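PDB 1NI3: YchF GTP-binding protein from Schizosaccharomyces pombe, which hydrolyses ATP, and GTP less efficiently, with magnesium as cofactor, and negatively regulates the G2/M transition of the cell cycle. Local coordinates for residues 305-310 with 321-325; 140-145 with 248-252; 235-239 with 266-272; 77-83 with 313-319. All blocks are in the same frame, centred on the assembly; numbering follows the deposited sequence.

Contact 1. Residues 305-310 with 321-325; sequences LNLINY and WTIRK
Y310 and W321 form a hydrogen-bonded pair within the antiparallel β-hairpin of strands 307-312 and 317-324, in the TGS region of the ubiquitin clan. The pair illustrates how one face of a hairpin can be well filled while one end stays open to solvent. On the face carrying I308, Y310, W321 and I323, the tyrosine ring lies beneath the base of the tryptophan: W321 CB stands over a Y310 ring face, 4.1 Å from the centroid. The two rings are nearly parallel (23°) but so displaced that they barely overlap. I323 CG2 meets the ring edge at 3.8 Å from Y310 CE1, I308 CD1 meets I323 CD1, and Y310 OH reaches A332 O in helix 329-336, which covers this face. The position of Y310 CG between its backbone N and carbonyl carbon (chi1 72°) swings the ring back across the neighbouring strand. Replacing Y310 by an alanine is likely to leave W321 CB and I323 CG2 facing a gap and A332 O without its hydroxyl partner. R324, its CD on L307 CD2, is held by N-terminal residues, NH1 bonding to G18 O and R16 O, NH2 to Q13 OE1. The loose side is at K325, which rests CG on I308 CG2, and at the partly exposed N306. Here K325 N still donates to N306 O at 3.1 Å, the donor tilted 32° from the carbonyl plane.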
# COMPACT_ATOMS: atom_id res chain seq x y z
N LEU A 305 1.98 -3.57 -0.84
CA LEU A 305 0.87 -4.47 -0.60
C LEU A 305 1.05 -5.82 -1.30
O LEU A 305 0.13 -6.64 -1.31
CB LEU A 305 -0.44 -3.81 -1.07
CG LEU A 305 -0.95 -2.63 -0.25
CD1 LEU A 305 -2.06 -1.94 -1.02
CD2 LEU A 305 -1.45 -3.11 1.11
N ASN A 306 2.22 -6.04 -1.88
CA ASN A 306 2.51 -7.28 -2.61
C ASN A 306 1.55 -7.52 -3.77
O ASN A 306 1.05 -8.63 -3.96
CB ASN A 306 2.48 -8.50 -1.68
CG ASN A 306 3.81 -8.77 -1.01
OD1 ASN A 306 4.86 -8.72 -1.65
ND2 ASN A 306 3.78 -9.08 0.28
N LEU A 307 1.27 -6.48 -4.53
CA LEU A 307 0.36 -6.63 -5.66
C LEU A 307 1.10 -6.50 -6.99
O LEU A 307 2.13 -5.82 -7.09
CB LEU A 307 -0.78 -5.59 -5.55
CG LEU A 307 -1.67 -5.76 -4.31
CD1 LEU A 307 -2.64 -4.60 -4.18
CD2 LEU A 307 -2.43 -7.07 -4.41
N ILE A 308 0.59 -7.22 -7.99
CA ILE A 308 1.12 -7.23 -9.34
C ILE A 308 -0.13 -7.26 -10.22
O ILE A 308 -1.25 -7.26 -9.71
CB ILE A 308 1.91 -8.52 -9.64
CG1 ILE A 308 1.01 -9.74 -9.46
CG2 ILE A 308 3.11 -8.63 -8.74
CD1 ILE A 308 1.56 -11.02 -10.06
N ASN A 309 0.05 -7.31 -11.54
CA ASN A 309 -1.11 -7.33 -12.41
C ASN A 309 -0.83 -8.02 -13.73
O ASN A 309 0.32 -8.28 -14.10
CB ASN A 309 -1.53 -5.90 -12.71
CG ASN A 309 -0.50 -5.16 -13.54
OD1 ASN A 309 0.70 -5.31 -13.31
ND2 ASN A 309 -0.95 -4.37 -14.49
N TYR A 310 -1.90 -8.31 -14.44
CA TYR A 310 -1.80 -8.90 -15.76
C TYR A 310 -2.87 -8.14 -16.54
O TYR A 310 -3.72 -7.50 -15.92
CB TYR A 310 -2.09 -10.41 -15.72
CG TYR A 310 -3.52 -10.80 -15.48
CD1 TYR A 310 -3.99 -11.13 -14.21
CD2 TYR A 310 -4.42 -10.90 -16.55
CE1 TYR A 310 -5.30 -11.55 -14.01
CE2 TYR A 310 -5.72 -11.31 -16.36
CZ TYR A 310 -6.16 -11.63 -15.09
OH TYR A 310 -7.45 -12.06 -14.92
N TRP A 321 -5.61 -6.00 -14.48
CA TRP A 321 -6.25 -6.63 -13.33
C TRP A 321 -5.28 -6.85 -12.17
O TRP A 321 -4.22 -7.45 -12.35
CB TRP A 321 -6.89 -7.96 -13.75
CG TRP A 321 -7.78 -7.83 -14.94
CD1 TRP A 321 -7.40 -7.75 -16.26
CD2 TRP A 321 -9.21 -7.66 -14.92
NE1 TRP A 321 -8.51 -7.54 -17.05
CE2 TRP A 321 -9.62 -7.48 -16.27
CE3 TRP A 321 -10.17 -7.64 -13.91
CZ2 TRP A 321 -10.96 -7.28 -16.61
CZ3 TRP A 321 -11.50 -7.44 -14.26
CH2 TRP A 321 -11.88 -7.26 -15.60
N THR A 322 -5.63 -6.38 -10.99
CA THR A 322 -4.74 -6.56 -9.85
C THR A 322 -4.81 -7.95 -9.24
O THR A 322 -5.89 -8.48 -9.00
CB THR A 322 -5.04 -5.55 -8.74
OG1 THR A 322 -4.72 -4.23 -9.20
CG2 THR A 322 -4.23 -5.86 -7.50
N ILE A 323 -3.65 -8.55 -8.99
CA ILE A 323 -3.62 -9.87 -8.37
C ILE A 323 -2.45 -9.95 -7.37
O ILE A 323 -1.57 -9.09 -7.37
CB ILE A 323 -3.49 -11.01 -9.43
CG1 ILE A 323 -2.23 -10.81 -10.26
CG2 ILE A 323 -4.73 -11.05 -10.30
CD1 ILE A 323 -1.62 -12.11 -10.73
N ARG A 324 -2.44 -10.97 -6.53
CA ARG A 324 -1.36 -11.10 -5.55
C ARG A 324 -0.11 -11.73 -6.14
O ARG A 324 -0.19 -12.68 -6.94
CB ARG A 324 -1.82 -11.89 -4.33
CG ARG A 324 -2.61 -11.06 -3.34
CD ARG A 324 -1.71 -10.05 -2.66
NE ARG A 324 -1.06 -10.60 -1.47
CZ ARG A 324 -1.67 -10.78 -0.30
NH1 ARG A 324 -2.96 -10.44 -0.15
NH2 ARG A 324 -1.00 -11.29 0.73
N LYS A 325 1.03 -11.20 -5.73
CA LYS A 325 2.34 -11.64 -6.19
C LYS A 325 2.48 -13.12 -6.53
O LYS A 325 3.26 -13.48 -7.40
CB LYS A 325 3.42 -11.27 -5.17
CG LYS A 325 4.46 -10.27 -5.68
CD LYS A 325 5.83 -10.92 -5.91
CE LYS A 325 5.84 -11.88 -7.11
NZ LYS A 325 7.14 -12.63 -7.25

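Contact 2. Residues 140-145 with 248-252; sequences PIRDLS and KIKKW
L144 lies over one face of the W252 indole, its CB almost exactly on the normal of the six-membered ring and 4.1 Å from the centroid, a CH-π contact. The leucine continues along the ring: CD2 comes to 3.9 Å from W252 CZ3, and CD1 stays near CE3, the leucine and the indole running antiparallel alongside one another. Two further neighbours approach the indole obliquely. I141 brings its CG2 branch to 3.6 Å from W252 CD1, at the pyrrole end, while S145 offers its CA to CZ2 at the benzo end. The indole thus spans one turn of the opposing helix, from I141 to S145. W252 CG is anti to the backbone N (chi1 -173°), which extends the ring across the interface. Here two α-helices of the P-loop G domain, 140-168 and 246-254, pack side by side on its central sheet, against the parallel strands 118-124 and 227-232, their short segments 10.1 Å apart and inclined at 29°. Helix 140-168 also runs on beyond the contact as the first arm of a long helical pair with 179-199. Nearer the sheet the indole gives way to aliphatic groups. I249 sends CG2 to L144 CD1 and turns its other branch to the proline, CD1 lying 3.9 Å from P140 CB. V123 of strand 118-124 lies beneath P140, L144 and I249, with Y229 and V231 of strand 227-232 beside them. No hydrogen bond crosses between the segments; the polar end of S145 serves its own helix, OG bonding to D149 OD2.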
# COMPACT_ATOMS: atom_id res chain seq x y z
N PRO A 140 9.54 17.03 14.02
CA PRO A 140 9.10 15.77 13.41
C PRO A 140 9.56 14.55 14.19
O PRO A 140 8.75 13.68 14.53
CB PRO A 140 9.73 15.83 12.02
CG PRO A 140 11.00 16.56 12.27
CD PRO A 140 10.56 17.68 13.17
N ILE A 141 10.86 14.48 14.48
CA ILE A 141 11.42 13.37 15.23
C ILE A 141 10.56 13.00 16.43
O ILE A 141 10.32 11.82 16.68
CB ILE A 141 12.84 13.71 15.72
CG1 ILE A 141 13.78 13.90 14.53
CG2 ILE A 141 13.34 12.60 16.63
CD1 ILE A 141 13.58 15.20 13.78
N ARG A 142 10.08 14.00 17.16
CA ARG A 142 9.24 13.72 18.32
C ARG A 142 7.99 12.97 17.88
O ARG A 142 7.74 11.85 18.33
CB ARG A 142 8.83 15.01 19.02
CG ARG A 142 8.48 14.79 20.47
CD ARG A 142 7.66 15.93 21.04
NE ARG A 142 6.30 15.94 20.50
CZ ARG A 142 5.86 16.80 19.59
NH1 ARG A 142 6.68 17.73 19.10
NH2 ARG A 142 4.60 16.74 19.17
N ASP A 143 7.22 13.61 17.01
CA ASP A 143 5.96 13.05 16.49
C ASP A 143 6.15 11.67 15.86
O ASP A 143 5.28 10.80 15.97
CB ASP A 143 5.37 14.00 15.45
CG ASP A 143 5.06 15.36 16.01
OD1 ASP A 143 5.92 15.89 16.75
OD2 ASP A 143 3.97 15.90 15.72
N LEU A 144 7.27 11.51 15.18
CA LEU A 144 7.60 10.24 14.54
C LEU A 144 7.63 9.12 15.56
O LEU A 144 7.12 8.02 15.30
CB LEU A 144 8.96 10.33 13.87
CG LEU A 144 9.00 10.43 12.35
CD1 LEU A 144 10.41 10.71 11.90
CD2 LEU A 144 8.48 9.13 11.75
N SER A 145 8.24 9.38 16.71
CA SER A 145 8.34 8.39 17.77
C SER A 145 6.99 8.16 18.46
O SER A 145 6.65 7.04 18.83
CB SER A 145 9.40 8.82 18.78
OG SER A 145 9.71 7.74 19.68
N LYS A 248 17.82 14.60 9.45
CA LYS A 248 17.49 14.09 10.77
C LYS A 248 16.47 12.97 10.66
O LYS A 248 16.72 11.85 11.08
CB LYS A 248 16.95 15.23 11.63
CG LYS A 248 17.68 16.57 11.40
CD LYS A 248 17.51 17.55 12.56
CE LYS A 248 18.23 17.07 13.82
NZ LYS A 248 18.04 17.96 14.99
N ILE A 249 15.32 13.29 10.06
CA ILE A 249 14.23 12.32 9.86
C ILE A 249 14.74 11.01 9.27
O ILE A 249 14.38 9.92 9.71
CB ILE A 249 13.15 12.89 8.92
CG1 ILE A 249 12.41 14.05 9.59
CG2 ILE A 249 12.17 11.79 8.51
CD1 ILE A 249 11.40 14.70 8.70
N LYS A 250 15.59 11.14 8.25
CA LYS A 250 16.15 9.98 7.58
C LYS A 250 16.79 9.01 8.57
O LYS A 250 16.37 7.86 8.70
CB LYS A 250 17.18 10.43 6.53
CG LYS A 250 17.74 9.29 5.69
CD LYS A 250 18.51 9.79 4.48
CE LYS A 250 19.21 8.64 3.76
NZ LYS A 250 18.26 7.55 3.39
N LYS A 251 17.80 9.50 9.29
CA LYS A 251 18.50 8.67 10.27
C LYS A 251 17.57 8.02 11.28
O LYS A 251 17.66 6.82 11.54
CB LYS A 251 19.57 9.48 11.01
CG LYS A 251 20.65 8.59 11.60
CD LYS A 251 21.93 9.34 11.94
CE LYS A 251 23.08 8.36 12.15
NZ LYS A 251 24.40 9.02 12.34
N TRP A 252 16.69 8.82 11.86
CA TRP A 252 15.74 8.30 12.83
C TRP A 252 15.12 7.04 12.29
O TRP A 252 15.02 6.04 13.00
CB TRP A 252 14.62 9.30 13.08
CG TRP A 252 13.73 8.87 14.18
CD1 TRP A 252 13.82 9.23 15.48
CD2 TRP A 252 12.60 7.98 14.09
NE1 TRP A 252 12.83 8.63 16.22
CE2 TRP A 252 12.06 7.86 15.40
CE3 TRP A 252 11.99 7.27 13.05
CZ2 TRP A 252 10.95 7.07 15.68
CZ3 TRP A 252 10.87 6.48 13.33
CH2 TRP A 252 10.37 6.39 14.64

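Contact 3. Residues 235-239 with 266-272; sequences ERDFL and SVAFEER
E235 and F269 extend toward each other because each sends its CG anti to the backbone N, at chi1 -163° and 178°. The glutamate chain stays extended beyond CG, so the side chain runs across the phenylalanine at about a right angle, with E235 CG 3.5 Å from F269 CD1. F238 has the same first torsion as F269 and brings its ring to the neighbouring part of F269: F238 CE2 lies 3.6 Å from F269 CD2. These rings meet obliquely, their planes 44° apart, while L239 CD2 lies over a face of F269. F269 thus meets E235, F238 and, more loosely, L239. The two segments follow parallel strands 227-232 and 262-265 of the P-loop G domain, at the C-terminal ends of the strands, the side where P-loop G domains bind nucleotide. E235 ends the sequence NMSE, which in YchF/OLA1 proteins stands in place of the NKxD motif of classical GTPases; it also holds M233, predicted to bind ATP. S266 joins this loop to the next helix. As N-cap of helix 267-273, its OG accepts from F269 N at 3.1 Å, and it is also weakly bonded to M233 O, while S266 CB packs against F238 CB at 3.6 Å. Next to the cap, N232 OD1 accepts from V267 N. Farther along helix 267-273, the E235 carboxylate lies over a face of the R272 guanidinium in a salt bridge whose detailed geometry is doubtful in this model, and R272 NH2 has a second acidic partner, E284 OE2.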
# COMPACT_ATOMS: atom_id res chain seq x y z
N GLU A 235 7.23 23.76 -1.19
CA GLU A 235 7.59 23.68 -2.60
C GLU A 235 9.02 24.13 -2.74
O GLU A 235 9.83 23.47 -3.39
CB GLU A 235 6.68 24.58 -3.45
CG GLU A 235 6.77 24.20 -4.93
CD GLU A 235 5.98 25.11 -5.84
OE1 GLU A 235 4.84 25.48 -5.47
OE2 GLU A 235 6.49 25.47 -6.93
N ARG A 236 9.34 25.26 -2.10
CA ARG A 236 10.69 25.82 -2.12
C ARG A 236 11.72 24.75 -1.72
O ARG A 236 12.63 24.45 -2.48
CB ARG A 236 10.73 27.02 -1.16
CG ARG A 236 12.04 27.80 -1.12
CD ARG A 236 12.04 28.80 0.03
NE ARG A 236 13.34 29.44 0.19
CZ ARG A 236 13.88 30.23 -0.74
NH1 ARG A 236 13.22 30.49 -1.87
NH2 ARG A 236 15.09 30.74 -0.55
N ASP A 237 11.57 24.15 -0.54
CA ASP A 237 12.52 23.12 -0.14
C ASP A 237 12.58 21.97 -1.12
O ASP A 237 13.67 21.45 -1.43
CB ASP A 237 12.21 22.57 1.24
CG ASP A 237 12.70 23.47 2.34
OD1 ASP A 237 13.88 23.88 2.28
OD2 ASP A 237 11.91 23.74 3.27
N PHE A 238 11.42 21.53 -1.59
CA PHE A 238 11.34 20.41 -2.53
C PHE A 238 11.96 20.71 -3.89
O PHE A 238 12.54 19.83 -4.51
CB PHE A 238 9.88 19.99 -2.74
CG PHE A 238 9.69 18.87 -3.74
CD1 PHE A 238 10.27 17.62 -3.52
CD2 PHE A 238 8.96 19.07 -4.91
CE1 PHE A 238 10.12 16.58 -4.45
CE2 PHE A 238 8.80 18.04 -5.85
CZ PHE A 238 9.38 16.79 -5.61
N LEU A 239 11.84 21.95 -4.35
CA LEU A 239 12.40 22.30 -5.65
C LEU A 239 13.91 22.54 -5.59
O LEU A 239 14.53 22.82 -6.61
CB LEU A 239 11.70 23.53 -6.22
CG LEU A 239 10.27 23.34 -6.72
CD1 LEU A 239 9.74 24.63 -7.36
CD2 LEU A 239 10.24 22.20 -7.73
N SER A 266 6.15 17.35 -1.41
CA SER A 266 5.61 18.66 -1.11
C SER A 266 4.14 18.76 -1.53
O SER A 266 3.83 19.08 -2.67
CB SER A 266 6.43 19.74 -1.82
OG SER A 266 5.74 21.00 -1.80
N VAL A 267 3.25 18.45 -0.59
CA VAL A 267 1.81 18.48 -0.84
C VAL A 267 1.39 19.79 -1.50
O VAL A 267 0.44 19.84 -2.30
CB VAL A 267 1.03 18.37 0.47
CG1 VAL A 267 -0.47 18.50 0.21
CG2 VAL A 267 1.35 17.04 1.14
N ALA A 268 2.11 20.85 -1.16
CA ALA A 268 1.87 22.19 -1.69
C ALA A 268 2.11 22.19 -3.17
O ALA A 268 1.30 22.71 -3.95
CB ALA A 268 2.82 23.17 -1.01
N PHE A 269 3.23 21.59 -3.56
CA PHE A 269 3.63 21.51 -4.95
C PHE A 269 2.74 20.56 -5.73
O PHE A 269 2.30 20.89 -6.84
CB PHE A 269 5.07 20.99 -5.09
CG PHE A 269 5.51 20.84 -6.51
CD1 PHE A 269 5.62 21.95 -7.33
CD2 PHE A 269 5.76 19.59 -7.06
CE1 PHE A 269 5.94 21.82 -8.68
CE2 PHE A 269 6.08 19.45 -8.42
CZ PHE A 269 6.18 20.56 -9.22
N GLU A 270 2.51 19.38 -5.17
CA GLU A 270 1.67 18.40 -5.84
C GLU A 270 0.36 19.10 -6.16
O GLU A 270 -0.09 19.11 -7.31
CB GLU A 270 1.43 17.18 -4.95
CG GLU A 270 2.64 16.28 -4.73
CD GLU A 270 3.22 15.72 -6.02
OE1 GLU A 270 2.45 15.29 -6.90
OE2 GLU A 270 4.47 15.69 -6.12
N GLU A 271 -0.23 19.71 -5.14
CA GLU A 271 -1.49 20.42 -5.30
C GLU A 271 -1.43 21.36 -6.50
O GLU A 271 -2.24 21.26 -7.42
CB GLU A 271 -1.83 21.20 -4.03
CG GLU A 271 -3.06 22.10 -4.16
CD GLU A 271 -4.31 21.33 -4.55
OE1 GLU A 271 -4.75 20.47 -3.75
OE2 GLU A 271 -4.84 21.57 -5.66
N ARG A 272 -0.47 22.27 -6.48
CA ARG A 272 -0.34 23.25 -7.57
C ARG A 272 -0.23 22.60 -8.94
O ARG A 272 -0.71 23.15 -9.93
CB ARG A 272 0.85 24.21 -7.36
CG ARG A 272 0.78 25.41 -8.31
CD ARG A 272 1.80 26.52 -8.02
NE ARG A 272 3.01 26.41 -8.83
CZ ARG A 272 4.00 25.59 -8.57
NH1 ARG A 272 3.93 24.81 -7.51
NH2 ARG A 272 5.06 25.52 -9.37

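Contact 4. Residues 77-83 with 313-319; sequences YKPKSRV and CGEDEVR
Y77 and C313 meet beside a parallel β-pairing, strand 81-83 with 317-319, through which the G-domain sheet gains the hairpin of the TGS region. C313 CB sits over the centre of the tyrosine ring, 3.4 Å from its centroid, and the cysteine SG lies over the same ring as a sulfur-aromatic contact at 4.4 Å. G314 N approaches the ring obliquely near CD2, and V318 CG2 reaches Y77 CB. Because Y77 CG is anti to the carbonyl carbon (chi1 -73°), the ring hangs from the end of helix 68-77 down onto the turn that precedes strand 317-324. With an alanine here, C313 CB is likely to lose the ring it packs on, leaving the turn before strand 317-324 freer to shift. Just after the helix, P79 fills the corner, packing CG against V318 CG2 and CB against the carbonyls of G314 and D316. The backbone ladder then sets the register. S81 N donates to D316 O, S81 O accepts from V318 N at 3.0 Å, and V83 N donates to V318 O. On the face of S81, E317 and V83, the serine hydroxyl donates to E317 OE2 at 3.0 Å, using the anti lone pair of that oxygen. Farther out, at the surface, K80 runs alongside D316 in a long salt bridge of 3.7 Å between NZ and OD1. R319, whose guanidinium also makes a cation-π contact with W321, lies alongside V83, with V83 CG1 over one face of that group and 3.9 Å from R319 NE.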
# COMPACT_ATOMS: atom_id res chain seq x y z
N TYR A 77 -2.89 -1.53 -28.94
CA TYR A 77 -4.21 -2.02 -29.33
C TYR A 77 -5.16 -0.88 -29.60
O TYR A 77 -6.14 -1.03 -30.32
CB TYR A 77 -4.85 -2.89 -28.23
CG TYR A 77 -4.25 -4.26 -28.08
CD1 TYR A 77 -2.95 -4.43 -27.59
CD2 TYR A 77 -4.97 -5.40 -28.43
CE1 TYR A 77 -2.39 -5.69 -27.47
CE2 TYR A 77 -4.42 -6.67 -28.30
CZ TYR A 77 -3.13 -6.81 -27.83
OH TYR A 77 -2.56 -8.06 -27.73
N LYS A 78 -4.86 0.28 -29.00
CA LYS A 78 -5.70 1.45 -29.16
C LYS A 78 -7.16 1.06 -29.02
O LYS A 78 -7.92 1.08 -29.99
CB LYS A 78 -5.45 2.09 -30.52
CG LYS A 78 -4.03 2.54 -30.70
CD LYS A 78 -3.88 3.42 -31.92
CE LYS A 78 -2.43 3.73 -32.17
NZ LYS A 78 -1.76 4.28 -30.96
N PRO A 79 -7.57 0.67 -27.81
CA PRO A 79 -8.95 0.26 -27.51
C PRO A 79 -9.88 1.43 -27.23
O PRO A 79 -9.44 2.51 -26.83
CB PRO A 79 -8.77 -0.62 -26.28
CG PRO A 79 -7.73 0.16 -25.53
CD PRO A 79 -6.72 0.50 -26.62
N LYS A 80 -11.17 1.19 -27.42
CA LYS A 80 -12.19 2.19 -27.18
C LYS A 80 -12.15 2.55 -25.70
O LYS A 80 -12.40 3.68 -25.31
CB LYS A 80 -13.58 1.63 -27.49
CG LYS A 80 -13.76 1.18 -28.93
CD LYS A 80 -15.15 0.61 -29.19
CE LYS A 80 -15.30 0.23 -30.66
NZ LYS A 80 -16.65 -0.28 -30.99
N SER A 81 -11.83 1.55 -24.89
CA SER A 81 -11.77 1.69 -23.45
C SER A 81 -10.45 1.27 -22.84
O SER A 81 -9.88 0.25 -23.22
CB SER A 81 -12.90 0.85 -22.84
OG SER A 81 -12.64 0.57 -21.47
N ARG A 82 -9.96 2.06 -21.89
CA ARG A 82 -8.71 1.75 -21.22
C ARG A 82 -8.96 1.85 -19.73
O ARG A 82 -9.30 2.91 -19.22
CB ARG A 82 -7.63 2.77 -21.59
CG ARG A 82 -7.57 3.08 -23.06
CD ARG A 82 -6.48 4.10 -23.33
NE ARG A 82 -6.27 4.28 -24.76
CZ ARG A 82 -5.21 4.90 -25.28
NH1 ARG A 82 -4.27 5.41 -24.50
NH2 ARG A 82 -5.09 5.02 -26.60
N VAL A 83 -8.80 0.73 -19.03
CA VAL A 83 -9.00 0.73 -17.59
C VAL A 83 -7.72 0.33 -16.88
O VAL A 83 -7.28 -0.83 -16.95
CB VAL A 83 -10.12 -0.24 -17.18
CG1 VAL A 83 -10.37 -0.12 -15.68
CG2 VAL A 83 -11.38 0.06 -17.97
N CYS A 313 -6.06 -7.52 -23.15
CA CYS A 313 -6.11 -6.59 -24.28
C CYS A 313 -7.07 -7.02 -25.39
O CYS A 313 -7.34 -8.21 -25.59
CB CYS A 313 -4.71 -6.43 -24.85
SG CYS A 313 -3.51 -6.15 -23.55
N GLY A 314 -7.56 -6.03 -26.12
CA GLY A 314 -8.49 -6.28 -27.21
C GLY A 314 -8.90 -4.97 -27.84
O GLY A 314 -9.03 -3.96 -27.16
N GLU A 315 -9.13 -4.99 -29.15
CA GLU A 315 -9.53 -3.79 -29.87
C GLU A 315 -10.61 -3.02 -29.12
O GLU A 315 -10.68 -1.80 -29.21
CB GLU A 315 -9.99 -4.14 -31.29
CG GLU A 315 -8.94 -4.91 -32.10
CD GLU A 315 -7.64 -4.13 -32.30
OE1 GLU A 315 -7.70 -3.01 -32.86
OE2 GLU A 315 -6.56 -4.64 -31.92
N ASP A 316 -11.45 -3.74 -28.39
CA ASP A 316 -12.50 -3.06 -27.63
C ASP A 316 -11.97 -2.47 -26.34
O ASP A 316 -12.15 -1.28 -26.06
CB ASP A 316 -13.67 -4.00 -27.32
CG ASP A 316 -14.71 -4.02 -28.42
OD1 ASP A 316 -15.13 -2.92 -28.86
OD2 ASP A 316 -15.12 -5.13 -28.83
N GLU A 317 -11.29 -3.29 -25.54
CA GLU A 317 -10.78 -2.78 -24.27
C GLU A 317 -9.46 -3.37 -23.81
O GLU A 317 -9.10 -4.49 -24.14
CB GLU A 317 -11.84 -3.01 -23.19
CG GLU A 317 -11.51 -2.45 -21.82
CD GLU A 317 -12.47 -2.93 -20.76
OE1 GLU A 317 -12.36 -4.10 -20.33
OE2 GLU A 317 -13.36 -2.14 -20.37
N VAL A 318 -8.75 -2.57 -23.03
CA VAL A 318 -7.49 -2.99 -22.46
C VAL A 318 -7.59 -2.71 -20.97
O VAL A 318 -7.65 -1.55 -20.55
CB VAL A 318 -6.33 -2.19 -23.06
CG1 VAL A 318 -5.05 -2.50 -22.31
CG2 VAL A 318 -6.20 -2.52 -24.53
N ARG A 319 -7.61 -3.77 -20.16
CA ARG A 319 -7.71 -3.59 -18.73
C ARG A 319 -6.67 -4.32 -17.89
O ARG A 319 -6.36 -5.50 -18.12
CB ARG A 319 -9.10 -4.00 -18.26
CG ARG A 319 -9.26 -3.91 -16.76
CD ARG A 319 -10.71 -4.02 -16.37
NE ARG A 319 -10.90 -3.90 -14.93
CZ ARG A 319 -12.09 -3.95 -14.35
NH1 ARG A 319 -13.17 -4.13 -15.10
NH2 ARG A 319 -12.20 -3.83 -13.03

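Contacts 1 and 4 share strand 317-324, their centres 20 Å apart: it pairs antiparallel with 307-312 in contact 1 and parallel with 81-90 in contact 4. Through the pairing of 81-90 with 317-324, one mixed sheet runs from the nucleotide-binding G domain into the TGS region. Contacts 2 and 3 lie wholly in the G domain, 21 Å apart between centres, and their segments alternate along the chain, helix 235-238 coming just before helix 246-254. Both are nested inside the loop closed by contact 4, whereas contact 1 comes after them and its segments alternate with those of contact 4. Contacts 2 and 4, 46 Å apart between centres, lie on opposite sides of the chain's centre.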